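Local coordinates for Xaa-Pro Dipeptidase (Alteromonas macleodii, PDB 2QS8), which probably acts as a metal-dependent carboxypeptidase of the amidohydrolase superfamily, cleaving the C-terminal residue from short peptides, at residues P63-M68 with S105-V110; H69-Q74 with R111-S116; Y100-S105 with Q332-N337; D382-K387 with E398-V403. All blocks are in the same frame, centred on the assembly; numbering follows the deposited sequence.

Overall arrangement
Contacts 1 and 2 form the buried core of the set and follow one another along strand 107-112: contact 1 pairs it with strand 60-67 by parallel backbone bonds and apolar packing, while contact 2, at its far end, turns polar and holds two magnesium ligands. Contact 3, partly buried, has no direct hydrogen bond across it; it rests helix 88-104, which links the strands of contact 1, against loop 332-337, and shares Ser105 with contact 1. Contact 4 is also largely buried, with exposed residues at its edge, but it is an antiparallel pair, farthest from the chain centre. Strand 383-386 joins it to strand 60-67; contacts 2 and 4 do not touch.

Contact 1 (P63-M68 with S105-V110); sequences PGLMDM and SGFTTV
Strands 65-67 and 107-110 run parallel with their axes 4.8 Å apart at closest approach and 37° between their directions, so they twist against each other as they pair. Leu65 N donates to Gly106 O at 3.1 Å, lying in the plane of that carbonyl, and Asp67 N reaches Thr109 O at 3.3 Å. Between these, Leu65 O receives Thr108 N and Thr109 N, both weakly. Gly106, with positive phi, closes helix 88-104 in a Schellman motif and turns the chain into strand 107-112. The succession of strand 60-67, that helix and strand 107-112 is a beta-alpha-beta crossover, the repeating element of the TIM barrel. Among the side chains, Phe107 has CG anti to its carbonyl carbon, which carries the ring alongside the first strand. Leu65 CB lies over one ring face, 3.8 Å from the centroid of the Phe107 ring, a CH-pi contact, and the ring edge meets the Met66 backbone, with Met66 C 3.5 Å from Phe107 CD2. Selenomethionine Met66 and Thr109 lie side by side and point the same way, their chains meeting at Met66 CG and Thr109 CB, 3.6 Å apart. Gly64 CA comes within 3.1 Å of Thr108 OG1, too close for a beta carbon there to fit. Asp67 sets CG anti to its backbone N (chi1 -167°); its CB rests on Phe107 CD2, while OD1 accepts from His69 N and OD2 bonds to Thr327.

Contact 2 (H69-Q74 with R111-S116); sequences HVHFGQ and RQVGDS. With MG (magnesium ion), chain C.
Gln112 sets CG anti to its backbone N (chi1 177°) and then bends at chi2 (123°), which lays its amide along the backbone of Phe72. There it grips both backbone polar atoms of Phe72: Phe72 N donates to Gln112 OE1 at 2.6 Å from above the amide plane, and Gln112 NE2 donates to Phe72 O at 3.0 Å, on a lone pair. An alanine here would remove the amide and would probably loosen the chain just after His71. His71 has CG anti to its carbonyl carbon; ND1 donates to Gly114 O at 2.8 Å (159° at the hydrogen), close to the ring plane, fixing the ring's rotation and leaving NE2 to bind magnesium at 2.2 Å. His69 NE2 binds the same magnesium at 2.4 Å, and Val113 CG2 sits over the centre of the His69 ring, 3.3 Å from the ring centroid, a CH-pi contact. The two histidines form the His-X-His metal motif of the amidohydrolases; Asp328 is the third protein ligand, and Glu254 holds His69 ND1. Around the site, Phe72 packs on helix 88-104, Val113 touches Ala233 of strand 231-236, and Gln112 pairs through its backbone with Phe138 of strand 136-139.

Contact 3 (Y100-S105 with Q332-N337); sequences YVTFKS and QKHGTN
Ser105 OG is held twice: it donates to Thr102 O at 2.8 Å, from above that carbonyl's plane, and accepts a hydrogen from a water 3.2 Å away. The same water donates weakly to Gly335 O, 3.4 Å from it, and so bridges the last turn of helix 88-104 to the loop. Otherwise the segments meet by packing. Val101 CG2 lies 3.8 Å from His334 O, alongside the peptide leading into Gly335. Thr102 crosses His334 obliquely, its OG1 3.9 Å from His334 CB, and turns CG2, anti to its backbone N, to the side chain of Asn337. Thr102 OG1 itself bonds to His98 O one turn back. An alanine here would lose that bond and the methyl facing Asn337, and would probably loosen the fit of loop to helix. His334, its ring stacked on His98, is tied through NE2 to Gln74 O. Gly335 adopts positive phi (102°) within the type II turn from Lys333 to Thr336, where Thr336 OG1 donates to Lys333 O at 2.8 Å. This is the loop that follows the metal ligand Asp328, laid against the helix of the beta-alpha-beta crossover from strand 60-67 to strand 107-112 in the TIM barrel.

Contact 4 (D382-K387 with E398-V403); sequences DLIAVK and ENVDVV
A classic beta bulge interrupts the antiparallel pairing of strands 383-386 and 400-403, part of the mixed sheet that strands from both ends of the chain build, as in many amidohydrolases. The strands run at 153° to each other, and Asp401 and Val402 both face Ala385. Ala385 N donates to Val402 O at 3.1 Å, coming from 28° above the carbonyl plane, whereas Asp401 N reaches Ala385 O at 3.2 Å within that carbonyl's plane. Two successive residues thus share one opposite partner, which defines the bulge. Ala385 CB packs on Val402 CB at 3.6 Å, the beta carbons of a hydrogen-bonded pair. On the other side of the sheet Ile384 CB meets Val400 CG1 at 4.0 Å; that methyl is anti to the backbone N of Val400. Asp401 places CG between its backbone N and carbonyl carbon (chi1 68°), the crowded position, and OD1 then lies 3.2 Å from Ala385 O. As both are acceptors, this proximity is likely to be somewhat unfavourable for the carboxylate. Beyond the bulge, a water takes over the bridging: Lys387 N donates to it at 2.7 Å, and it donates to Asn399 O at 2.8 Å. Strand 383-386 lies between two neighbours, pairing through Ile384 and Val386 with Leu62 and Thr60 of the strand 60-67 region, while strand 400-405 passes on to strand 408-411 through Val403 and Tyr410. Just before strand 383-386, Asp382 forms a salt bridge with Arg136 of strand 136-139.

Contact 1 (P63-M68 with S105-V110)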
# COMPACT_ATOMS: atom_id res chain seq x y z
N PRO A 63 33.76 -20.49 -29.66
CA PRO A 63 32.38 -20.06 -29.90
C PRO A 63 32.29 -18.61 -29.41
O PRO A 63 33.17 -18.15 -28.68
CB PRO A 63 31.56 -21.04 -29.07
CG PRO A 63 32.48 -21.44 -27.97
CD PRO A 63 33.84 -21.51 -28.61
N GLY A 64 31.26 -17.89 -29.84
CA GLY A 64 31.10 -16.51 -29.41
C GLY A 64 31.15 -16.37 -27.90
O GLY A 64 30.54 -17.16 -27.19
N LEU A 65 31.89 -15.39 -27.40
CA LEU A 65 32.00 -15.19 -25.96
C LEU A 65 30.80 -14.43 -25.36
O LEU A 65 30.14 -13.65 -26.05
CB LEU A 65 33.31 -14.44 -25.65
CG LEU A 65 34.57 -15.17 -26.16
CD1 LEU A 65 35.79 -14.28 -25.94
CD2 LEU A 65 34.73 -16.50 -25.44
N MSE A 66 30.54 -14.66 -24.08
CA MSE A 66 29.43 -14.01 -23.38
C MSE A 66 29.83 -13.30 -22.09
O MSE A 66 30.65 -13.80 -21.33
CB MSE A 66 28.36 -15.05 -23.06
CG MSE A 66 27.73 -15.65 -24.28
SE MSE A 66 26.21 -16.81 -23.81
CE MSE A 66 26.30 -18.10 -25.28
N ASP A 67 29.25 -12.12 -21.86
CA ASP A 67 29.53 -11.34 -20.66
C ASP A 67 28.19 -11.17 -19.93
O ASP A 67 27.30 -10.50 -20.43
CB ASP A 67 30.13 -9.97 -21.03
CG ASP A 67 30.73 -9.24 -19.84
OD1 ASP A 67 30.24 -9.42 -18.71
OD2 ASP A 67 31.71 -8.48 -20.04
N MSE A 68 28.06 -11.80 -18.77
CA MSE A 68 26.82 -11.75 -18.00
C MSE A 68 26.57 -10.45 -17.23
O MSE A 68 25.57 -10.35 -16.52
CB MSE A 68 26.81 -12.89 -16.98
CG MSE A 68 26.95 -14.29 -17.55
SE MSE A 68 25.42 -14.60 -18.72
CE MSE A 68 23.92 -14.73 -17.49
N SER A 105 35.19 -7.13 -30.00
CA SER A 105 36.26 -7.76 -29.23
C SER A 105 36.01 -9.27 -29.04
O SER A 105 36.80 -9.97 -28.40
CB SER A 105 36.40 -7.08 -27.86
OG SER A 105 35.38 -7.48 -26.96
N GLY A 106 34.91 -9.77 -29.60
CA GLY A 106 34.62 -11.18 -29.48
C GLY A 106 33.38 -11.59 -28.69
O GLY A 106 33.02 -12.77 -28.68
N PHE A 107 32.73 -10.65 -28.02
CA PHE A 107 31.53 -11.00 -27.25
C PHE A 107 30.27 -10.80 -28.09
O PHE A 107 29.80 -9.68 -28.30
CB PHE A 107 31.47 -10.20 -25.95
CG PHE A 107 32.54 -10.60 -24.97
CD1 PHE A 107 33.86 -10.21 -25.16
CD2 PHE A 107 32.23 -11.42 -23.89
CE1 PHE A 107 34.86 -10.64 -24.29
CE2 PHE A 107 33.22 -11.86 -23.03
CZ PHE A 107 34.54 -11.47 -23.23
N THR A 108 29.74 -11.93 -28.56
CA THR A 108 28.55 -11.95 -29.40
C THR A 108 27.24 -11.93 -28.63
O THR A 108 26.18 -11.66 -29.18
CB THR A 108 28.60 -13.20 -30.32
OG1 THR A 108 28.87 -14.37 -29.54
CG2 THR A 108 29.69 -13.02 -31.39
N THR A 109 27.30 -12.24 -27.34
CA THR A 109 26.11 -12.22 -26.52
C THR A 109 26.47 -11.60 -25.17
O THR A 109 27.52 -11.92 -24.61
CB THR A 109 25.53 -13.64 -26.27
OG1 THR A 109 25.14 -14.24 -27.51
CG2 THR A 109 24.29 -13.57 -25.37
N VAL A 110 25.61 -10.72 -24.67
CA VAL A 110 25.84 -10.10 -23.37
C VAL A 110 24.53 -9.97 -22.61
O VAL A 110 23.45 -9.97 -23.19
CB VAL A 110 26.47 -8.67 -23.49
CG1 VAL A 110 27.82 -8.73 -24.17
CG2 VAL A 110 25.53 -7.74 -24.26

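Contact 2 (H69-Q74 with R111-S116)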
# COMPACT_ATOMS: atom_id res chain seq x y z
N HIS A 69 27.46 -9.47 -17.34
CA HIS A 69 27.28 -8.24 -16.57
C HIS A 69 27.90 -7.01 -17.22
O HIS A 69 29.06 -6.68 -16.97
CB HIS A 69 27.85 -8.45 -15.17
CG HIS A 69 27.39 -7.45 -14.15
ND1 HIS A 69 26.78 -7.82 -12.98
CD2 HIS A 69 27.51 -6.10 -14.11
CE1 HIS A 69 26.54 -6.74 -12.25
NE2 HIS A 69 26.97 -5.68 -12.92
N VAL A 70 27.12 -6.33 -18.05
CA VAL A 70 27.62 -5.13 -18.72
C VAL A 70 26.61 -3.99 -18.60
O VAL A 70 25.42 -4.23 -18.37
CB VAL A 70 27.90 -5.38 -20.23
CG1 VAL A 70 28.96 -6.48 -20.39
CG2 VAL A 70 26.62 -5.76 -20.95
N HIS A 71 27.09 -2.76 -18.75
CA HIS A 71 26.24 -1.58 -18.66
C HIS A 71 26.49 -0.63 -19.84
O HIS A 71 27.00 0.47 -19.66
CB HIS A 71 26.50 -0.81 -17.35
CG HIS A 71 26.20 -1.60 -16.12
ND1 HIS A 71 24.92 -1.95 -15.75
CD2 HIS A 71 27.02 -2.09 -15.15
CE1 HIS A 71 24.96 -2.62 -14.61
NE2 HIS A 71 26.22 -2.72 -14.23
N PHE A 72 26.13 -1.07 -21.04
CA PHE A 72 26.32 -0.21 -22.21
C PHE A 72 25.59 1.10 -21.92
O PHE A 72 24.48 1.09 -21.39
CB PHE A 72 25.72 -0.83 -23.47
CG PHE A 72 26.35 -2.15 -23.89
CD1 PHE A 72 27.69 -2.42 -23.64
CD2 PHE A 72 25.60 -3.08 -24.59
CE1 PHE A 72 28.28 -3.60 -24.09
CE2 PHE A 72 26.18 -4.27 -25.05
CZ PHE A 72 27.52 -4.53 -24.80
N GLY A 73 26.22 2.22 -22.27
CA GLY A 73 25.60 3.51 -22.04
C GLY A 73 26.29 4.33 -20.97
O GLY A 73 25.98 5.50 -20.78
N GLN A 74 27.22 3.70 -20.27
CA GLN A 74 27.96 4.41 -19.23
C GLN A 74 29.37 3.85 -19.09
O GLN A 74 29.65 2.71 -19.48
CB GLN A 74 27.22 4.31 -17.90
CG GLN A 74 27.27 2.94 -17.25
CD GLN A 74 26.20 2.76 -16.18
OE1 GLN A 74 25.02 2.56 -16.48
NE2 GLN A 74 26.61 2.84 -14.92
N ARG A 111 24.65 -9.88 -21.29
CA ARG A 111 23.49 -9.70 -20.43
C ARG A 111 23.67 -8.31 -19.77
O ARG A 111 24.56 -8.14 -18.92
CB ARG A 111 23.44 -10.79 -19.35
CG ARG A 111 22.15 -10.79 -18.52
CD ARG A 111 22.15 -11.85 -17.40
NE ARG A 111 23.18 -11.61 -16.41
CZ ARG A 111 23.23 -12.19 -15.21
NH1 ARG A 111 22.29 -13.05 -14.85
NH2 ARG A 111 24.19 -11.87 -14.36
N GLN A 112 22.88 -7.32 -20.19
CA GLN A 112 22.97 -6.00 -19.58
C GLN A 112 22.10 -6.03 -18.32
O GLN A 112 20.89 -6.23 -18.39
CB GLN A 112 22.43 -4.90 -20.50
CG GLN A 112 22.45 -3.53 -19.83
CD GLN A 112 23.25 -2.50 -20.62
OE1 GLN A 112 24.21 -2.84 -21.31
NE2 GLN A 112 22.86 -1.24 -20.50
N VAL A 113 22.73 -5.85 -17.17
CA VAL A 113 21.99 -5.89 -15.93
C VAL A 113 21.88 -4.53 -15.26
O VAL A 113 22.28 -4.38 -14.10
CB VAL A 113 22.62 -6.90 -14.96
CG1 VAL A 113 22.35 -8.33 -15.45
CG2 VAL A 113 24.12 -6.67 -14.86
N GLY A 114 21.33 -3.55 -15.99
CA GLY A 114 21.14 -2.23 -15.42
C GLY A 114 21.48 -0.99 -16.25
O GLY A 114 22.59 -0.86 -16.75
N ASP A 115 20.51 -0.09 -16.39
CA ASP A 115 20.69 1.19 -17.07
C ASP A 115 19.52 2.05 -16.63
O ASP A 115 18.66 1.56 -15.89
CB ASP A 115 20.76 1.05 -18.61
CG ASP A 115 19.51 0.44 -19.22
OD1 ASP A 115 19.61 -0.67 -19.78
OD2 ASP A 115 18.43 1.08 -19.17
N SER A 116 19.45 3.31 -17.07
CA SER A 116 18.36 4.18 -16.63
C SER A 116 16.96 3.61 -16.87
O SER A 116 15.99 4.08 -16.28
CB SER A 116 18.49 5.58 -17.25
OG SER A 116 18.41 5.55 -18.67
MG MG C . 26.86 -3.37 -12.26

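Contact 3 (Y100-S105 with Q332-N337)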
# COMPACT_ATOMS: atom_id res chain seq x y z
N TYR A 100 29.10 -2.01 -29.82
CA TYR A 100 29.88 -2.38 -30.97
C TYR A 100 31.33 -2.78 -30.64
O TYR A 100 31.82 -3.80 -31.15
CB TYR A 100 29.89 -1.26 -32.01
CG TYR A 100 30.57 -1.68 -33.27
CD1 TYR A 100 30.05 -2.71 -34.05
CD2 TYR A 100 31.79 -1.12 -33.65
CE1 TYR A 100 30.72 -3.17 -35.18
CE2 TYR A 100 32.48 -1.57 -34.77
CZ TYR A 100 31.94 -2.60 -35.53
OH TYR A 100 32.61 -3.05 -36.64
N VAL A 101 32.01 -2.01 -29.79
CA VAL A 101 33.38 -2.36 -29.45
C VAL A 101 33.45 -3.66 -28.65
O VAL A 101 34.44 -4.39 -28.72
CB VAL A 101 34.09 -1.24 -28.63
CG1 VAL A 101 34.07 0.07 -29.41
CG2 VAL A 101 33.43 -1.07 -27.27
N THR A 102 32.40 -3.95 -27.89
CA THR A 102 32.35 -5.16 -27.08
C THR A 102 32.14 -6.35 -28.00
O THR A 102 32.73 -7.42 -27.82
CB THR A 102 31.19 -5.09 -26.06
OG1 THR A 102 31.42 -4.01 -25.14
CG2 THR A 102 31.11 -6.39 -25.27
N PHE A 103 31.30 -6.14 -29.00
CA PHE A 103 30.96 -7.15 -29.99
C PHE A 103 32.20 -7.44 -30.83
O PHE A 103 32.55 -8.59 -31.05
CB PHE A 103 29.80 -6.62 -30.86
CG PHE A 103 29.42 -7.52 -32.00
CD1 PHE A 103 29.02 -8.83 -31.78
CD2 PHE A 103 29.43 -7.03 -33.30
CE1 PHE A 103 28.62 -9.64 -32.85
CE2 PHE A 103 29.04 -7.83 -34.37
CZ PHE A 103 28.63 -9.14 -34.14
N LYS A 104 32.87 -6.38 -31.26
CA LYS A 104 34.07 -6.51 -32.08
C LYS A 104 35.21 -7.18 -31.32
O LYS A 104 36.11 -7.74 -31.94
CB LYS A 104 34.49 -5.13 -32.57
CG LYS A 104 35.83 -5.09 -33.30
CD LYS A 104 36.23 -3.64 -33.62
CE LYS A 104 37.62 -3.55 -34.25
NZ LYS A 104 38.03 -2.12 -34.49
N SER A 105 35.19 -7.13 -30.00
CA SER A 105 36.26 -7.76 -29.23
C SER A 105 36.01 -9.27 -29.04
O SER A 105 36.80 -9.97 -28.40
CB SER A 105 36.40 -7.08 -27.86
OG SER A 105 35.38 -7.48 -26.96
N GLN A 332 34.76 -0.08 -15.68
CA GLN A 332 35.96 0.07 -16.50
C GLN A 332 35.49 0.27 -17.92
O GLN A 332 34.31 0.08 -18.22
CB GLN A 332 36.89 -1.15 -16.38
CG GLN A 332 36.29 -2.46 -16.87
CD GLN A 332 35.45 -3.16 -15.81
OE1 GLN A 332 35.53 -2.82 -14.63
NE2 GLN A 332 34.60 -4.16 -16.00
N LYS A 333 36.40 0.65 -18.82
CA LYS A 333 36.03 0.88 -20.22
C LYS A 333 35.46 -0.37 -20.90
O LYS A 333 35.88 -1.49 -20.61
CB LYS A 333 37.25 1.35 -21.01
CG LYS A 333 37.77 2.74 -20.66
CD LYS A 333 37.04 3.80 -21.47
CE LYS A 333 37.98 4.92 -21.92
NZ LYS A 333 38.70 5.55 -20.77
N HIS A 334 34.51 -0.15 -21.81
CA HIS A 334 33.91 -1.25 -22.56
C HIS A 334 34.94 -1.68 -23.59
O HIS A 334 35.65 -0.84 -24.15
CB HIS A 334 32.63 -0.78 -23.28
CG HIS A 334 31.47 -0.56 -22.37
ND1 HIS A 334 30.71 -1.59 -21.87
CD2 HIS A 334 30.97 0.58 -21.83
CE1 HIS A 334 29.80 -1.10 -21.04
NE2 HIS A 334 29.93 0.21 -21.00
N GLY A 335 35.02 -2.98 -23.85
CA GLY A 335 35.99 -3.47 -24.81
C GLY A 335 37.22 -4.08 -24.15
O GLY A 335 38.05 -4.71 -24.81
N THR A 336 37.35 -3.90 -22.85
CA THR A 336 38.48 -4.46 -22.12
C THR A 336 38.01 -5.72 -21.38
O THR A 336 38.67 -6.21 -20.46
CB THR A 336 39.05 -3.44 -21.11
OG1 THR A 336 38.06 -3.15 -20.11
CG2 THR A 336 39.46 -2.15 -21.84
N ASN A 337 36.86 -6.22 -21.80
CA ASN A 337 36.25 -7.40 -21.19
C ASN A 337 37.23 -8.57 -21.05
O ASN A 337 37.21 -9.29 -20.04
CB ASN A 337 35.04 -7.84 -22.01
CG ASN A 337 34.07 -6.69 -22.29
OD1 ASN A 337 32.96 -6.65 -21.76
ND2 ASN A 337 34.50 -5.76 -23.14
O HOH W 1 37.33 -7.97 -24.43

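Contact 4 (D382-K387 with E398-V403)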
# COMPACT_ATOMS: atom_id res chain seq x y z
N ASP A 382 27.64 -18.63 -34.10
CA ASP A 382 28.28 -17.51 -33.42
C ASP A 382 29.70 -17.99 -33.14
O ASP A 382 29.93 -18.81 -32.25
CB ASP A 382 27.56 -17.20 -32.10
CG ASP A 382 26.36 -16.29 -32.28
OD1 ASP A 382 25.85 -16.18 -33.42
OD2 ASP A 382 25.91 -15.68 -31.28
N LEU A 383 30.66 -17.48 -33.91
CA LEU A 383 32.05 -17.89 -33.75
C LEU A 383 33.06 -16.75 -33.81
O LEU A 383 32.84 -15.73 -34.46
CB LEU A 383 32.44 -18.92 -34.83
CG LEU A 383 31.53 -20.11 -35.13
CD1 LEU A 383 30.40 -19.66 -36.04
CD2 LEU A 383 32.35 -21.22 -35.80
N ILE A 384 34.18 -16.95 -33.13
CA ILE A 384 35.24 -15.96 -33.13
C ILE A 384 36.55 -16.69 -33.39
O ILE A 384 36.62 -17.92 -33.28
CB ILE A 384 35.35 -15.22 -31.78
CG1 ILE A 384 35.75 -16.20 -30.68
CG2 ILE A 384 34.02 -14.55 -31.44
CD1 ILE A 384 36.18 -15.52 -29.38
N ALA A 385 37.59 -15.94 -33.73
CA ALA A 385 38.90 -16.53 -33.99
C ALA A 385 39.96 -15.56 -33.50
O ALA A 385 39.72 -14.37 -33.40
CB ALA A 385 39.06 -16.79 -35.47
N VAL A 386 41.14 -16.09 -33.19
CA VAL A 386 42.24 -15.27 -32.70
C VAL A 386 43.55 -15.95 -33.04
O VAL A 386 43.59 -17.18 -33.14
CB VAL A 386 42.16 -15.10 -31.16
CG1 VAL A 386 42.21 -16.46 -30.48
CG2 VAL A 386 43.28 -14.21 -30.67
N LYS A 387 44.60 -15.17 -33.25
CA LYS A 387 45.92 -15.72 -33.56
C LYS A 387 46.59 -16.06 -32.24
O LYS A 387 46.81 -15.19 -31.40
CB LYS A 387 46.77 -14.71 -34.32
CG LYS A 387 46.29 -14.44 -35.74
CD LYS A 387 47.18 -13.39 -36.40
CE LYS A 387 46.66 -13.01 -37.78
NZ LYS A 387 47.47 -11.91 -38.40
N GLU A 398 42.79 -10.63 -26.25
CA GLU A 398 42.64 -9.19 -26.42
C GLU A 398 42.66 -8.89 -27.91
O GLU A 398 42.17 -7.85 -28.35
CB GLU A 398 43.79 -8.43 -25.74
CG GLU A 398 44.02 -7.03 -26.31
CD GLU A 398 45.14 -6.27 -25.62
OE1 GLU A 398 46.13 -6.91 -25.18
OE2 GLU A 398 45.05 -5.03 -25.53
N ASN A 399 43.20 -9.82 -28.69
CA ASN A 399 43.32 -9.62 -30.13
C ASN A 399 42.40 -10.45 -31.02
O ASN A 399 42.82 -10.91 -32.08
CB ASN A 399 44.77 -9.83 -30.55
CG ASN A 399 45.75 -9.07 -29.66
OD1 ASN A 399 46.72 -9.64 -29.17
ND2 ASN A 399 45.49 -7.78 -29.46
N VAL A 400 41.16 -10.65 -30.59
CA VAL A 400 40.20 -11.39 -31.39
C VAL A 400 40.08 -10.62 -32.70
O VAL A 400 39.81 -9.42 -32.67
CB VAL A 400 38.83 -11.43 -30.72
CG1 VAL A 400 37.80 -12.03 -31.66
CG2 VAL A 400 38.91 -12.24 -29.42
N ASP A 401 40.28 -11.28 -33.83
CA ASP A 401 40.21 -10.59 -35.11
C ASP A 401 39.14 -11.09 -36.07
O ASP A 401 39.04 -10.64 -37.21
CB ASP A 401 41.59 -10.64 -35.80
CG ASP A 401 41.97 -12.05 -36.24
OD1 ASP A 401 41.81 -12.99 -35.44
OD2 ASP A 401 42.43 -12.20 -37.39
N VAL A 402 38.32 -12.03 -35.60
CA VAL A 402 37.24 -12.55 -36.43
C VAL A 402 36.00 -12.74 -35.57
O VAL A 402 36.05 -13.37 -34.52
CB VAL A 402 37.62 -13.92 -37.09
CG1 VAL A 402 36.41 -14.53 -37.80
CG2 VAL A 402 38.74 -13.73 -38.09
N VAL A 403 34.89 -12.18 -36.02
CA VAL A 403 33.65 -12.30 -35.27
C VAL A 403 32.52 -12.62 -36.23
O VAL A 403 32.25 -11.84 -37.15
CB VAL A 403 33.31 -10.99 -34.52
CG1 VAL A 403 32.00 -11.15 -33.76
CG2 VAL A 403 34.44 -10.62 -33.57
O HOH W 2 44.72 -12.46 -33.36